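Local coordinates for GCN5-related N-acetyltransferase (Kribbella flavida, PDB 4IUS), which probably transfers an acyl group from a coenzyme A thioester to an acceptor, as other acyltransferases of the GNAT family do, at residues P104-V109 against P243-V248; G162-R167 against A176-I181; T186-V191 against T221-T226. The protein carries 1 engineered substitution. All coordinates share one frame; numbering follows the deposited sequence. Where two conformers were deposited one is given.

Contact 1: P104-V109 against P243-V248; sequences PPLLAV and PKATAV
The carbonyl oxygen of Leu106 accepts two N-H groups from the facing strand. Lys244 N lies 2.9 Å from Leu106 O, almost in line with the carbonyl bond. Ala245 N is farther, 3.3 Å from Leu106 O, and approaches in the carbonyl plane on a lone pair. Two successive residues facing one make this a classic beta bulge, set in an antiparallel pair of the mixed sheet. The bulge shifts the register by one. Leu106 pairs with Ala245, yet Leu107 already pairs with Pro243. The two strands run at 144° to each other, well short of strictly antiparallel.

Leu106 also donates to Ala245. Its N is 2.9 Å from Ala245 O, with a nearly straight N-H angle of 170°, but it sits above the carbonyl plane. Beyond this pair, Ala247 N bonds to Pro104 O in a more bent arrangement. Pro105 and Pro243 both occupy non-hydrogen-bonded pairs, where the missing N-H costs no bond between these strands.

The side chains divide between two faces. Leu106 and Ala245 share one, their CB atoms 4.1 Å apart, and helix 6-19 packs there through Ile10 and Ala7. The first torsion of Leu106 (chi1 -60°) sets CG beside the backbone N; the CD2 methyl of Leu106 then lies 3.7 Å from Ala247 CB. On the other face Leu107 reaches across with one methyl, its CD2 3.6 Å from Pro243 CA. Thr246 points to that face too, and its OG1 is hydrogen-bonded to Glu84. Strand 222-225 flanks strand 99-109 on its other side. At the Pro104 end the ring meets a methyl: Pro104 CD is 4.0 Å from Ala247 CB.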
loop_
_atom_site.group_PDB
_atom_site.type_symbol
_atom_site.label_atom_id
_atom_site.label_comp_id
_atom_site.label_asym_id
_atom_site.label_seq_id
_atom_site.Cartn_x
_atom_site.Cartn_y
_atom_site.Cartn_z
ATOM N N PRO A 104 3.583 7.870 -7.622
ATOM C CA PRO A 104 2.282 7.271 -7.971
ATOM C C PRO A 104 1.113 7.991 -7.327
ATOM O O PRO A 104 1.207 8.500 -6.216
ATOM C CB PRO A 104 2.393 5.859 -7.447
ATOM C CG PRO A 104 3.662 5.742 -6.714
ATOM C CD PRO A 104 4.411 7.000 -6.779
ATOM N N PRO A 105 -0.038 7.974 -7.995
ATOM C CA PRO A 105 -1.196 8.618 -7.422
ATOM C C PRO A 105 -1.815 7.763 -6.339
ATOM O O PRO A 105 -1.858 6.528 -6.473
ATOM C CB PRO A 105 -2.119 8.783 -8.636
ATOM C CG PRO A 105 -1.763 7.598 -9.489
ATOM C CD PRO A 105 -0.294 7.404 -9.296
ATOM N N LEU A 106 -2.370 8.413 -5.334
ATOM C CA LEU A 106 -3.154 7.740 -4.328
ATOM C C LEU A 106 -4.615 8.078 -4.591
ATOM O O LEU A 106 -5.012 9.246 -4.565
ATOM C CB LEU A 106 -2.777 8.158 -2.909
ATOM C CG LEU A 106 -1.346 7.901 -2.476
ATOM C CD1 LEU A 106 -1.297 8.046 -0.953
ATOM C CD2 LEU A 106 -0.858 6.518 -2.929
ATOM N N LEU A 107 -5.384 7.039 -4.877
ATOM C CA LEU A 107 -6.807 7.127 -5.150
ATOM C C LEU A 107 -7.558 6.682 -3.907
ATOM O O LEU A 107 -7.101 5.799 -3.191
ATOM C CB LEU A 107 -7.216 6.240 -6.305
ATOM C CG LEU A 107 -6.413 6.315 -7.639
ATOM C CD1 LEU A 107 -7.044 5.420 -8.722
ATOM C CD2 LEU A 107 -6.126 7.694 -8.132
ATOM N N ALA A 108 -8.666 7.323 -3.593
ATOM C CA ALA A 108 -9.388 7.011 -2.366
ATOM C C ALA A 108 -10.894 6.991 -2.573
ATOM O O ALA A 108 -11.403 7.634 -3.491
ATOM C CB ALA A 108 -9.004 7.933 -1.195
ATOM N N VAL A 109 -11.589 6.306 -1.677
ATOM C CA VAL A 109 -13.042 6.233 -1.738
ATOM C C VAL A 109 -13.569 6.043 -0.302
ATOM O O VAL A 109 -12.920 5.450 0.579
ATOM C CB VAL A 109 -13.541 5.071 -2.655
ATOM C CG1 VAL A 109 -13.274 3.676 -2.030
ATOM C CG2 VAL A 109 -15.029 5.244 -2.988
ATOM N N PRO A 243 -8.594 10.441 -7.420
ATOM C CA PRO A 243 -7.249 10.863 -6.965
ATOM C C PRO A 243 -7.335 11.862 -5.838
ATOM O O PRO A 243 -8.085 12.834 -5.948
ATOM C CB PRO A 243 -6.604 11.455 -8.216
ATOM C CG PRO A 243 -7.725 11.777 -9.075
ATOM C CD PRO A 243 -8.868 10.858 -8.800
ATOM N N LYS A 244 -6.582 11.651 -4.768
ATOM C CA LYS A 244 -6.626 12.505 -3.600
ATOM C C LYS A 244 -5.245 12.922 -3.078
ATOM O O LYS A 244 -5.167 13.866 -2.298
ATOM C CB LYS A 244 -7.406 11.823 -2.479
ATOM C CG LYS A 244 -8.905 11.731 -2.742
ATOM C CD LYS A 244 -9.607 13.084 -2.661
ATOM C CE LYS A 244 -11.047 13.037 -3.004
ATOM N NZ LYS A 244 -11.499 14.444 -2.874
ATOM N N ALA A 245 -4.175 12.240 -3.462
ATOM C CA ALA A 245 -2.840 12.565 -2.957
ATOM C C ALA A 245 -1.806 12.016 -3.900
ATOM O O ALA A 245 -2.105 11.280 -4.839
ATOM C CB ALA A 245 -2.649 12.040 -1.514
ATOM N N THR A 246 -0.560 12.356 -3.630
ATOM C CA THR A 246 0.572 11.987 -4.480
ATOM C C THR A 246 1.575 11.275 -3.608
ATOM O O THR A 246 2.134 11.879 -2.693
ATOM C CB THR A 246 1.274 13.264 -5.052
ATOM O OG1 THR A 246 0.309 14.142 -5.639
ATOM C CG2 THR A 246 2.343 12.900 -6.064
ATOM N N ALA A 247 1.826 9.987 -3.855
ATOM C CA ALA A 247 2.901 9.284 -3.182
ATOM C C ALA A 247 4.218 9.642 -3.852
ATOM O O ALA A 247 4.256 10.073 -5.008
ATOM C CB ALA A 247 2.639 7.780 -3.231
ATOM N N VAL A 248 5.294 9.469 -3.115
ATOM C CA VAL A 248 6.641 9.671 -3.652
ATOM C C VAL A 248 7.490 8.501 -3.150
ATOM O O VAL A 248 7.519 8.249 -1.965
ATOM C CB VAL A 248 7.276 10.979 -3.142
ATOM C CG1 VAL A 248 8.551 11.213 -3.960
ATOM C CG2 VAL A 248 6.324 12.191 -3.337
#

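Contact 2: G162-R167 against A176-I181; sequences GAVLIR and AAWTAI
Gly162 and Trp178 face each other in a hydrogen-bonded pair of an antiparallel beta hairpin. Backbone bonds join two such pairs. Gly162 N is 3.1 Å from Trp178 O, and Trp178 N returns a bond of 2.9 Å to Gly162 O. Two residues along, Val164 N is 2.9 Å from Ala176 O. The return bond from Ala176 N to Val164 O is weak, at 3.5 Å. Between these pairs, Ala163 CA makes a C-H contact with Ala176 O.

The aromatic contact is a CH-pi interaction. The indole lies flat against the backbone of Gly162. Gly162 CA sits over the six-membered ring of Trp178, only 8° off the normal through its centroid. Gly162 N also sits over this face. Trp178 CG stands between its own N and carbonyl carbon (chi1 69°), which starts the ring toward the partner strand. A CB on residue 162 would collide with Trp178 CZ2, so glycine suits this place. At the ring's polar atom, Trp178 NE1 is hydrogen-bonded to Pro158 O.

Apolar packing completes the contact on both faces. Val164 CG1 meets the rim of the indole in its plane, 3.9 Å from Trp178 CZ3, and the two side chains cross at about a right angle. On the opposite face Ala163 CB is 3.9 Å from Ala177 CB. An alanine in place of Trp178 removes the indole, which would probably open a gap over Gly162 and beside Val164 CG1 and leave Pro158 O without its donor.

Helix 202-216 packs on the face of Val164, Ala176 and Trp178, through Tyr209, Ala210 and Ala214. Helix 131-141 reaches the other face, where Gln134 touches Ala163. Within the sheet, strand 123-127 flanks strand 161-168 and strand 185-193 flanks strand 171-179.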
loop_
_atom_site.group_PDB
_atom_site.type_symbol
_atom_site.label_atom_id
_atom_site.label_comp_id
_atom_site.label_asym_id
_atom_site.label_seq_id
_atom_site.Cartn_x
_atom_site.Cartn_y
_atom_site.Cartn_z
ATOM N N GLY A 162 -7.627 -8.600 5.189
ATOM C CA GLY A 162 -8.254 -9.712 4.546
ATOM C C GLY A 162 -8.054 -9.689 3.048
ATOM O O GLY A 162 -7.382 -8.831 2.515
ATOM N N ALA A 163 -8.666 -10.652 2.383
ATOM C CA ALA A 163 -8.582 -10.743 0.946
ATOM C C ALA A 163 -9.859 -11.350 0.400
ATOM O O ALA A 163 -10.629 -11.938 1.145
ATOM C CB ALA A 163 -7.333 -11.499 0.483
ATOM N N VAL A 164 -10.017 -11.259 -0.918
ATOM C CA VAL A 164 -11.177 -11.817 -1.617
ATOM C C VAL A 164 -10.699 -12.578 -2.855
ATOM O O VAL A 164 -9.652 -12.263 -3.408
ATOM C CB VAL A 164 -12.211 -10.719 -2.008
ATOM C CG1 VAL A 164 -12.592 -9.890 -0.784
ATOM C CG2 VAL A 164 -11.736 -9.873 -3.182
ATOM N N LEU A 165 -11.497 -13.547 -3.255
ATOM C CA LEU A 165 -11.332 -14.213 -4.533
ATOM C C LEU A 165 -12.583 -14.019 -5.356
ATOM O O LEU A 165 -13.712 -14.224 -4.885
ATOM C CB LEU A 165 -11.087 -15.723 -4.305
ATOM C CG LEU A 165 -9.734 -16.054 -3.647
ATOM C CD1 LEU A 165 -9.670 -17.534 -3.280
ATOM C CD2 LEU A 165 -8.541 -15.667 -4.527
ATOM N N ILE A 166 -12.361 -13.669 -6.613
ATOM C CA ILE A 166 -13.390 -13.647 -7.644
ATOM C C ILE A 166 -13.246 -14.961 -8.403
ATOM O O ILE A 166 -12.125 -15.315 -8.824
ATOM C CB ILE A 166 -13.215 -12.456 -8.600
ATOM C CG1 ILE A 166 -13.245 -11.141 -7.878
ATOM C CG2 ILE A 166 -14.196 -12.510 -9.760
ATOM C CD1 ILE A 166 -14.521 -10.866 -7.181
ATOM N N ARG A 167 -14.344 -15.696 -8.554
ATOM C CA ARG A 167 -14.328 -17.002 -9.181
ATOM C C ARG A 167 -15.140 -16.992 -10.449
ATOM O O ARG A 167 -16.168 -16.326 -10.535
ATOM C CB ARG A 167 -14.881 -18.027 -8.226
ATOM C CG ARG A 167 -14.250 -17.962 -6.828
ATOM C CD ARG A 167 -15.214 -17.486 -5.752
ATOM N NE ARG A 167 -16.326 -18.432 -5.752
ATOM C CZ ARG A 167 -16.269 -19.652 -5.234
ATOM N NH1 ARG A 167 -17.267 -20.526 -5.428
ATOM N NH2 ARG A 167 -15.221 -20.003 -4.496
ATOM N N ALA A 176 -8.051 -9.426 -4.640
ATOM C CA ALA A 176 -7.648 -8.141 -4.051
ATOM C C ALA A 176 -7.659 -8.310 -2.532
ATOM O O ALA A 176 -8.292 -9.211 -2.024
ATOM C CB ALA A 176 -8.603 -7.006 -4.469
ATOM N N ALA A 177 -6.927 -7.450 -1.857
ATOM C CA ALA A 177 -6.770 -7.553 -0.404
ATOM C C ALA A 177 -6.887 -6.178 0.218
ATOM O O ALA A 177 -6.716 -5.144 -0.476
ATOM C CB ALA A 177 -5.383 -8.129 -0.114
ATOM N N TRP A 178 -7.153 -6.158 1.522
ATOM C CA TRP A 178 -7.125 -4.919 2.280
ATOM C C TRP A 178 -6.217 -5.100 3.494
ATOM O O TRP A 178 -6.138 -6.169 4.087
ATOM C CB TRP A 178 -8.542 -4.471 2.704
ATOM C CG TRP A 178 -9.256 -5.305 3.748
ATOM C CD1 TRP A 178 -9.297 -5.078 5.099
ATOM C CD2 TRP A 178 -10.125 -6.450 3.510
ATOM N NE1 TRP A 178 -10.066 -6.006 5.712
ATOM C CE2 TRP A 178 -10.589 -6.876 4.792
ATOM C CE3 TRP A 178 -10.490 -7.190 2.388
ATOM C CZ2 TRP A 178 -11.419 -7.967 4.940
ATOM C CZ3 TRP A 178 -11.347 -8.285 2.552
ATOM C CH2 TRP A 178 -11.780 -8.674 3.807
ATOM N N THR A 179 -5.533 -4.030 3.867
ATOM C CA THR A 179 -4.680 -4.036 5.006
ATOM C C THR A 179 -5.445 -3.861 6.313
ATOM O O THR A 179 -6.571 -3.387 6.323
ATOM C CB THR A 179 -3.588 -2.941 4.927
ATOM O OG1 THR A 179 -4.248 -1.669 4.967
ATOM C CG2 THR A 179 -2.764 -3.074 3.672
ATOM N N ALA A 180 -4.802 -4.245 7.415
ATOM C CA ALA A 180 -5.330 -3.978 8.729
ATOM C C ALA A 180 -5.710 -2.504 8.839
ATOM O O ALA A 180 -4.946 -1.600 8.469
ATOM C CB ALA A 180 -4.303 -4.339 9.781
ATOM N N ILE A 181 -6.859 -2.234 9.450
ATOM C CA ILE A 181 -7.359 -0.879 9.589
ATOM C C ILE A 181 -6.499 -0.146 10.624
ATOM O O ILE A 181 -6.103 -0.729 11.637
ATOM C CB ILE A 181 -8.849 -0.878 9.956
ATOM C CG1 ILE A 181 -9.752 -1.166 8.751
ATOM C CG2 ILE A 181 -9.261 0.448 10.625
ATOM C CD1 ILE A 181 -9.597 -2.454 7.975
#

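Contact 3: T186-V191 against T221-T226; sequences TEVAGV and TLAWLT. With EDO (1,2-ethanediol), chain E.
Thr186 opens the parallel pairing of strands 185-193 and 222-225, which helix 202-216 links into a beta-alpha-beta unit. Its N is 3.0 Å from Leu222 O. Its O accepts from Trp224 N. Thr186 CG2 packs 3.8 Å from Ala223 CB, on the face where helix 202-216 lies. OG1 of Thr186 turns instead to Thr179 O on the neighbouring strand.

Glu187 points to the other face and lies over the indole of Trp224. With CG anti to the backbone N (chi1 -177°), CG comes over the six-membered ring in a CH-pi contact. The extended chain carries the carboxylate on over the same face, its plane 12° from that of the ring, with Glu187 CD 3.3 Å from Trp224 CH2. Asp148 OD2 also lies near Glu187 OE1, a pairing of like charges. The indole N-H of Trp224 is used at the ring edge: NE1 is 3.1 Å from O1 of 1,2-ethanediol, which probably comes from the crystallisation liquor and also bonds to Ala13 O.

Val188 gives the last direct backbone bond, from its N to Trp224 O. Its side chain returns to the helix-facing side, where CG2 approaches Ala223 CB. The strands cross at 37° and separate from here on. This splay is consistent with the V-shaped opening between parallel strands where GNAT enzymes bind acyl-coenzyme A. A water takes the place of the next rung. It is 2.8 Å from Val188 O and accepts from Thr226 N at 3.0 Å. The same water lies 2.7 Å from Glu187 OE2, tying the carboxylate to both backbones.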
loop_
_atom_site.group_PDB
_atom_site.type_symbol
_atom_site.label_atom_id
_atom_site.label_comp_id
_atom_site.label_asym_id
_atom_site.label_seq_id
_atom_site.Cartn_x
_atom_site.Cartn_y
_atom_site.Cartn_z
ATOM N N THR A 186 -7.869 1.882 5.487
ATOM C CA THR A 186 -7.289 0.677 4.911
ATOM C C THR A 186 -6.703 1.000 3.541
ATOM O O THR A 186 -7.182 1.888 2.869
ATOM C CB THR A 186 -8.339 -0.458 4.785
ATOM O OG1 THR A 186 -7.669 -1.687 4.424
ATOM C CG2 THR A 186 -9.417 -0.144 3.761
ATOM N N GLU A 187 -5.671 0.251 3.154
ATOM C CA GLU A 187 -5.142 0.219 1.820
ATOM C C GLU A 187 -5.647 -1.020 1.111
ATOM O O GLU A 187 -5.505 -2.119 1.655
ATOM C CB GLU A 187 -3.619 0.241 1.832
ATOM C CG GLU A 187 -3.066 0.270 0.407
ATOM C CD GLU A 187 -1.566 0.092 0.258
ATOM O OE1 GLU A 187 -0.909 -0.077 1.291
ATOM O OE2 GLU A 187 -1.075 0.145 -0.903
ATOM N N VAL A 188 -6.184 -0.865 -0.088
ATOM C CA VAL A 188 -6.541 -1.984 -0.944
ATOM C C VAL A 188 -5.353 -2.211 -1.880
ATOM O O VAL A 188 -4.844 -1.262 -2.503
ATOM C CB VAL A 188 -7.854 -1.731 -1.703
ATOM C CG1 VAL A 188 -8.111 -2.828 -2.713
ATOM C CG2 VAL A 188 -9.005 -1.648 -0.702
ATOM N N ALA A 189 -4.858 -3.445 -1.940
ATOM C CA ALA A 189 -3.643 -3.775 -2.668
ATOM C C ALA A 189 -3.720 -5.244 -3.038
ATOM O O ALA A 189 -4.735 -5.900 -2.880
ATOM C CB ALA A 189 -2.392 -3.471 -1.817
ATOM N N GLY A 190 -2.669 -5.769 -3.600
ATOM C CA GLY A 190 -2.651 -7.180 -3.950
ATOM C C GLY A 190 -3.657 -7.535 -5.029
ATOM O O GLY A 190 -4.142 -8.658 -5.069
ATOM N N VAL A 191 -3.961 -6.613 -5.927
ATOM C CA VAL A 191 -4.948 -6.824 -6.950
ATOM C C VAL A 191 -4.289 -7.600 -8.082
ATOM O O VAL A 191 -3.197 -7.253 -8.543
ATOM C CB VAL A 191 -5.575 -5.518 -7.492
ATOM C CG1 VAL A 191 -6.660 -5.800 -8.544
ATOM C CG2 VAL A 191 -6.163 -4.729 -6.347
ATOM N N THR A 221 -13.463 3.295 7.317
ATOM C CA THR A 221 -14.233 4.436 6.826
ATOM C C THR A 221 -13.576 5.162 5.640
ATOM O O THR A 221 -14.159 6.077 5.058
ATOM C CB THR A 221 -14.490 5.426 7.976
ATOM O OG1 THR A 221 -13.239 5.949 8.433
ATOM C CG2 THR A 221 -15.236 4.715 9.108
ATOM N N LEU A 222 -12.372 4.755 5.299
ATOM C CA LEU A 222 -11.669 5.301 4.149
ATOM C C LEU A 222 -10.805 4.192 3.535
ATOM O O LEU A 222 -10.083 3.510 4.314
ATOM C CB LEU A 222 -10.781 6.509 4.542
ATOM C CG LEU A 222 -9.983 7.169 3.428
ATOM C CD1 LEU A 222 -10.876 7.828 2.392
ATOM C CD2 LEU A 222 -8.959 8.167 4.002
ATOM N N ALA A 223 -10.806 4.018 2.201
ATOM C CA ALA A 223 -9.940 3.063 1.516
ATOM C C ALA A 223 -9.137 3.818 0.496
ATOM O O ALA A 223 -9.665 4.703 -0.158
ATOM C CB ALA A 223 -10.749 1.955 0.833
ATOM N N TRP A 224 -7.856 3.468 0.349
ATOM C CA TRP A 224 -7.020 4.047 -0.665
ATOM C C TRP A 224 -6.229 2.978 -1.357
ATOM O O TRP A 224 -6.028 1.885 -0.831
ATOM C CB TRP A 224 -6.107 5.146 -0.127
ATOM C CG TRP A 224 -5.060 4.672 0.811
ATOM C CD1 TRP A 224 -5.172 4.464 2.179
ATOM C CD2 TRP A 224 -3.722 4.248 0.473
ATOM N NE1 TRP A 224 -3.993 3.979 2.692
ATOM C CE2 TRP A 224 -3.081 3.851 1.710
ATOM C CE3 TRP A 224 -2.994 4.171 -0.725
ATOM C CZ2 TRP A 224 -1.757 3.410 1.745
ATOM C CZ3 TRP A 224 -1.670 3.697 -0.667
ATOM C CH2 TRP A 224 -1.077 3.329 0.522
ATOM N N LEU A 225 -5.808 3.279 -2.572
ATOM C CA LEU A 225 -4.922 2.415 -3.349
ATOM C C LEU A 225 -4.063 3.217 -4.282
ATOM O O LEU A 225 -4.323 4.390 -4.533
ATOM C CB LEU A 225 -5.686 1.372 -4.126
ATOM C CG LEU A 225 -6.704 1.819 -5.152
ATOM C CD1 LEU A 225 -6.019 2.184 -6.493
ATOM C CD2 LEU A 225 -7.789 0.756 -5.362
ATOM N N THR A 226 -2.975 2.592 -4.714
ATOM C CA THR A 226 -2.214 3.119 -5.801
ATOM C C THR A 226 -2.307 2.149 -6.986
ATOM O O THR A 226 -2.265 0.950 -6.801
ATOM C CB THR A 226 -0.787 3.454 -5.373
ATOM O OG1 THR A 226 -0.217 4.199 -6.431
ATOM C CG2 THR A 226 0.058 2.223 -5.128
HETATM C C1 EDO E . -3.381 1.406 5.761
HETATM O O1 EDO E . -2.892 2.651 5.231
HETATM C C2 EDO E . -3.545 1.549 7.269
HETATM O O2 EDO E . -2.393 1.034 7.970
HETATM O O HOH W 1 -2.481 -0.035 -3.255
#

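Overall arrangement
All three contacts lie in one mixed sheet. Contacts 2 and 3 are buried. Contact 1 is only partly buried, with Pro243 and Lys244 exposed. Contacts 1 and 3 are joined where strand 99-109 runs beside strand 222-225, through Leu107 N and Leu225 O. Contacts 2 and 3 meet where Ala177 N bonds to Ala189 O. Contacts 1 and 2 do not touch; their centres are about 20 Å apart. Helix 202-216 packs on both 2 and 3. The chemistry differs: a bulged antiparallel pair packed mainly by leucine, alanine and proline side chains, a hairpin with glycine under an indole, and a splayed parallel pair with a carboxylate over an indole and a bridging water.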